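Local coordinates for protein SGT1 (Saccharomyces cerevisiae, PDB 5AN3) that probably acts as a co-chaperone adaptor that links Hsp90 to Skp1-containing complexes, here represented by its helical TPR domain, at residues L7-A13 and L26-I30; K44-E49 and N66-L71. One frame throughout, in Å; residues are numbered along the deposited sequence.

Interaction 1: residues L7-A13 and L26-I30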
# COMPACT_ATOMS: atom_id res chain seq x y z
N LEU B 7 30.30 3.48 7.17
CA LEU B 7 29.10 4.24 6.79
C LEU B 7 28.81 4.09 5.29
O LEU B 7 27.64 4.07 4.90
CB LEU B 7 29.24 5.73 7.13
CG LEU B 7 29.03 6.14 8.58
CD1 LEU B 7 29.63 7.51 8.83
CD2 LEU B 7 27.57 6.10 8.98
N LYS B 8 29.87 4.02 4.46
CA LYS B 8 29.79 3.87 3.01
C LYS B 8 29.21 2.48 2.67
O LYS B 8 28.31 2.40 1.83
CB LYS B 8 31.16 4.09 2.35
N THR B 9 29.69 1.40 3.36
CA THR B 9 29.23 0.01 3.19
C THR B 9 27.75 -0.10 3.59
O THR B 9 26.99 -0.78 2.91
CB THR B 9 30.13 -0.96 4.00
OG1 THR B 9 31.44 -0.98 3.46
CG2 THR B 9 29.59 -2.35 4.11
N ALA B 10 27.34 0.58 4.69
CA ALA B 10 25.97 0.59 5.20
C ALA B 10 25.03 1.31 4.23
O ALA B 10 23.96 0.78 3.94
CB ALA B 10 25.94 1.24 6.57
N TYR B 11 25.44 2.48 3.68
CA TYR B 11 24.69 3.26 2.69
C TYR B 11 24.47 2.44 1.42
O TYR B 11 23.37 2.46 0.87
CB TYR B 11 25.41 4.58 2.35
CG TYR B 11 24.55 5.58 1.60
CD1 TYR B 11 23.75 6.50 2.28
CD2 TYR B 11 24.55 5.61 0.21
CE1 TYR B 11 22.98 7.43 1.59
CE2 TYR B 11 23.76 6.53 -0.49
CZ TYR B 11 22.98 7.44 0.21
OH TYR B 11 22.19 8.35 -0.48
N LYS B 12 25.52 1.70 0.99
CA LYS B 12 25.47 0.83 -0.19
C LYS B 12 24.50 -0.34 0.04
O LYS B 12 23.82 -0.75 -0.89
CB LYS B 12 26.87 0.30 -0.56
N ALA B 13 24.41 -0.85 1.28
CA ALA B 13 23.49 -1.94 1.63
C ALA B 13 22.03 -1.49 1.55
O ALA B 13 21.20 -2.23 1.04
CB ALA B 13 23.80 -2.47 3.02
N LEU B 26 24.23 -2.89 10.21
CA LEU B 26 25.50 -2.21 9.94
C LEU B 26 25.50 -0.86 10.63
O LEU B 26 26.52 -0.47 11.21
CB LEU B 26 25.75 -2.06 8.43
CG LEU B 26 26.09 -3.36 7.70
CD1 LEU B 26 25.95 -3.19 6.22
CD2 LEU B 26 27.46 -3.88 8.07
N TYR B 27 24.33 -0.16 10.63
CA TYR B 27 24.18 1.13 11.29
C TYR B 27 24.18 0.98 12.82
O TYR B 27 24.79 1.80 13.50
CB TYR B 27 22.94 1.89 10.80
CG TYR B 27 23.16 2.55 9.45
CD1 TYR B 27 24.13 3.53 9.28
CD2 TYR B 27 22.39 2.19 8.34
CE1 TYR B 27 24.32 4.15 8.06
CE2 TYR B 27 22.59 2.81 7.10
CZ TYR B 27 23.55 3.79 6.97
OH TYR B 27 23.75 4.41 5.77
N ASP B 28 23.55 -0.10 13.35
CA ASP B 28 23.55 -0.42 14.79
C ASP B 28 24.99 -0.58 15.29
O ASP B 28 25.33 -0.04 16.35
CB ASP B 28 22.78 -1.72 15.07
CG ASP B 28 21.27 -1.61 14.99
N GLU B 29 25.84 -1.29 14.50
CA GLU B 29 27.26 -1.54 14.79
C GLU B 29 28.03 -0.21 14.87
O GLU B 29 28.82 -0.04 15.79
CB GLU B 29 27.89 -2.51 13.76
N ILE B 30 27.77 0.72 13.92
CA ILE B 30 28.39 2.05 13.90
C ILE B 30 27.91 2.83 15.12
O ILE B 30 28.73 3.45 15.79
CB ILE B 30 28.09 2.82 12.58
CG1 ILE B 30 28.73 2.11 11.37
CG2 ILE B 30 28.57 4.27 12.67
CD1 ILE B 30 27.96 2.24 10.10
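Ala10 CB sits over one face of the Tyr27 ring, 3.6 Å from the ring centroid. It lies 15° off the ring normal, which makes a CH-pi contact. Leu7 meets the same ring in its plane, at the edge, with CD2 3.9 Å from Tyr27 CE1. With CG anti to its own carbonyl carbon (chi1 -78°), the Tyr27 side chain is directed across to helix 3-16, which brings the ring to both residues. Tyr27 OH stops beside the backbone N of Tyr11 without a hydrogen bond; that N-H is given to Leu7 O.

Ala10 is the close point of the contact. Its CB also meets Leu26 CB at 3.8 Å, and Ile30 CD1 approaches Leu7 CD2 at 4.0 Å. An alanine in place of Tyr27 would probably strip the Ala10 methyl of the ring face it lies on and Leu7 CD2 of the ring edge, opening a gap that Leu26 and Ile30 fill only in part. Phe43 and other residues of helix 38-52 pack behind this buried side.

The other side is looser. Thr9 is exposed, and its CG2 comes no nearer to Leu26 CD1 than 4.3 Å. Leu26 is itself partly exposed, although its CD1 also touches Ala13 CB. The two segments run almost antiparallel, at 156°, with axes 9.6 Å apart. An alanine methyl packed on a tyrosine ring between two successive antiparallel helices is consistent with the helical-hairpin packing of a TPR domain.

Interaction 2: residues K44-E49 and N66-L71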
# COMPACT_ATOMS: atom_id res chain seq x y z
N LYS B 44 19.78 5.07 10.03
CA LYS B 44 19.16 3.93 10.74
C LYS B 44 17.65 4.14 10.72
O LYS B 44 16.90 3.20 10.48
CB LYS B 44 19.66 3.75 12.17
CG LYS B 44 19.22 2.41 12.74
CD LYS B 44 19.54 2.25 14.21
CE LYS B 44 18.58 1.26 14.83
NZ LYS B 44 18.90 0.99 16.25
N ALA B 45 17.20 5.40 10.88
CA ALA B 45 15.79 5.77 10.85
C ALA B 45 15.21 5.47 9.46
O ALA B 45 14.10 4.94 9.39
CB ALA B 45 15.61 7.24 11.22
N ALA B 46 15.99 5.73 8.35
CA ALA B 46 15.63 5.42 6.95
C ALA B 46 15.42 3.91 6.77
O ALA B 46 14.41 3.51 6.17
CB ALA B 46 16.69 5.93 5.98
N CYS B 47 16.32 3.08 7.35
CA CYS B 47 16.19 1.61 7.34
C CYS B 47 14.87 1.21 7.94
O CYS B 47 14.13 0.44 7.31
CB CYS B 47 17.33 0.95 8.09
SG CYS B 47 18.93 1.10 7.28
N LEU B 48 14.57 1.73 9.15
CA LEU B 48 13.37 1.41 9.90
C LEU B 48 12.12 1.82 9.14
O LEU B 48 11.14 1.07 9.15
CB LEU B 48 13.39 2.04 11.30
CG LEU B 48 14.45 1.53 12.27
CD1 LEU B 48 14.42 2.33 13.51
CD2 LEU B 48 14.22 0.10 12.65
N GLU B 49 12.17 2.95 8.42
CA GLU B 49 11.04 3.40 7.60
C GLU B 49 10.83 2.43 6.43
O GLU B 49 9.70 2.06 6.19
CB GLU B 49 11.24 4.84 7.13
CG GLU B 49 11.10 5.85 8.27
CD GLU B 49 11.53 7.28 8.00
OE1 GLU B 49 11.73 7.65 6.82
OE2 GLU B 49 11.67 8.03 8.99
N ASN B 66 10.62 4.33 16.90
CA ASN B 66 12.07 4.13 16.95
C ASN B 66 12.76 5.06 15.92
O ASN B 66 13.72 5.74 16.28
CB ASN B 66 12.37 2.65 16.69
CG ASN B 66 13.74 2.11 17.02
OD1 ASN B 66 14.70 2.85 17.32
ND2 ASN B 66 13.88 0.80 16.89
N ALA B 67 12.23 5.12 14.67
CA ALA B 67 12.75 5.99 13.61
C ALA B 67 12.69 7.46 14.06
O ALA B 67 13.73 8.13 14.02
CB ALA B 67 11.96 5.79 12.33
N LYS B 68 11.53 7.92 14.59
CA LYS B 68 11.34 9.30 15.09
C LYS B 68 12.34 9.61 16.22
O LYS B 68 12.95 10.68 16.20
CB LYS B 68 9.89 9.52 15.56
CG LYS B 68 9.62 10.89 16.19
N GLU B 69 12.53 8.66 17.16
CA GLU B 69 13.45 8.79 18.30
C GLU B 69 14.90 8.91 17.83
O GLU B 69 15.67 9.66 18.43
CB GLU B 69 13.28 7.62 19.28
N LEU B 70 15.27 8.22 16.73
CA LEU B 70 16.61 8.33 16.14
C LEU B 70 16.80 9.73 15.51
O LEU B 70 17.90 10.29 15.58
CB LEU B 70 16.83 7.25 15.07
CG LEU B 70 17.21 5.87 15.59
CD1 LEU B 70 16.95 4.84 14.53
CD2 LEU B 70 18.66 5.82 15.99
N LEU B 71 15.72 10.30 14.94
CA LEU B 71 15.76 11.65 14.38
C LEU B 71 15.79 12.67 15.51
O LEU B 71 16.44 13.69 15.38
CB LEU B 71 14.58 11.91 13.43
CG LEU B 71 14.61 11.09 12.12
CD1 LEU B 71 13.32 11.21 11.38
CD2 LEU B 71 15.83 11.42 11.25
O HOH W 1 17.80 2.54 18.02
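Leu48 lays CD1 against the carboxamide end of Asn66, 3.6 Å from CG and almost as near to OD1 and ND2. The two side chains cross at about a right angle. The same methyl reaches Leu70 CD1 at 3.7 Å. Leu70 comes in across the aliphatic part of Lys44 at about a right angle, its CD1 3.7 Å from Lys44 CD. Lys44 starts with CG anti to the backbone N (chi1 -168°) and stays extended, which carries NZ past the leucine to a water. NZ donates to that water over 2.6 Å, and the water donates to Asn66 OD1 over 3.2 Å. This bridge spans the polar margin of the contact.

Two alanines let the helices come close. The CA atoms of Ala45 and Ala67 are 4.1 Å apart, and the axes are 8.4 Å apart at 164°. Ala45 CB lies 3.5 Å from Ala67 O and packs on Leu71 CG as well. Glu49 OE2 lies near the Ala67 methyl, but its hydrogen bond goes to His97 ND1 outside the pair. Helix 84-100 thus closes one side of the contact, with Tyr94 and Arg93 against Leu71. Helix 20-33 meets the 44-49 segment through Leu24 and Leu31, and Leu14 of helix 3-16 packs on Ala46.

Overall arrangement
The two contacts come in series along the chain. Interaction 1 joins helices 3-16 and 20-33, and interaction 2 joins helices 38-52 and 61-81. The contact centres are about 14 Å apart. Interaction 1 lies nearer the edge of the domain, its centre about 14 Å from the chain centre, while that of interaction 2 is about 6 Å from it. They meet where helix 20-33 packs on helix 38-52: Tyr27 CD2 touches Cys47 SG at 3.8 Å, and Tyr27 CB packs on Lys44 CB. Four successive helices are therefore tied together in chain order. Such stacking of antiparallel helices is consistent with the all-helical TPR architecture, a common platform for binding protein partners.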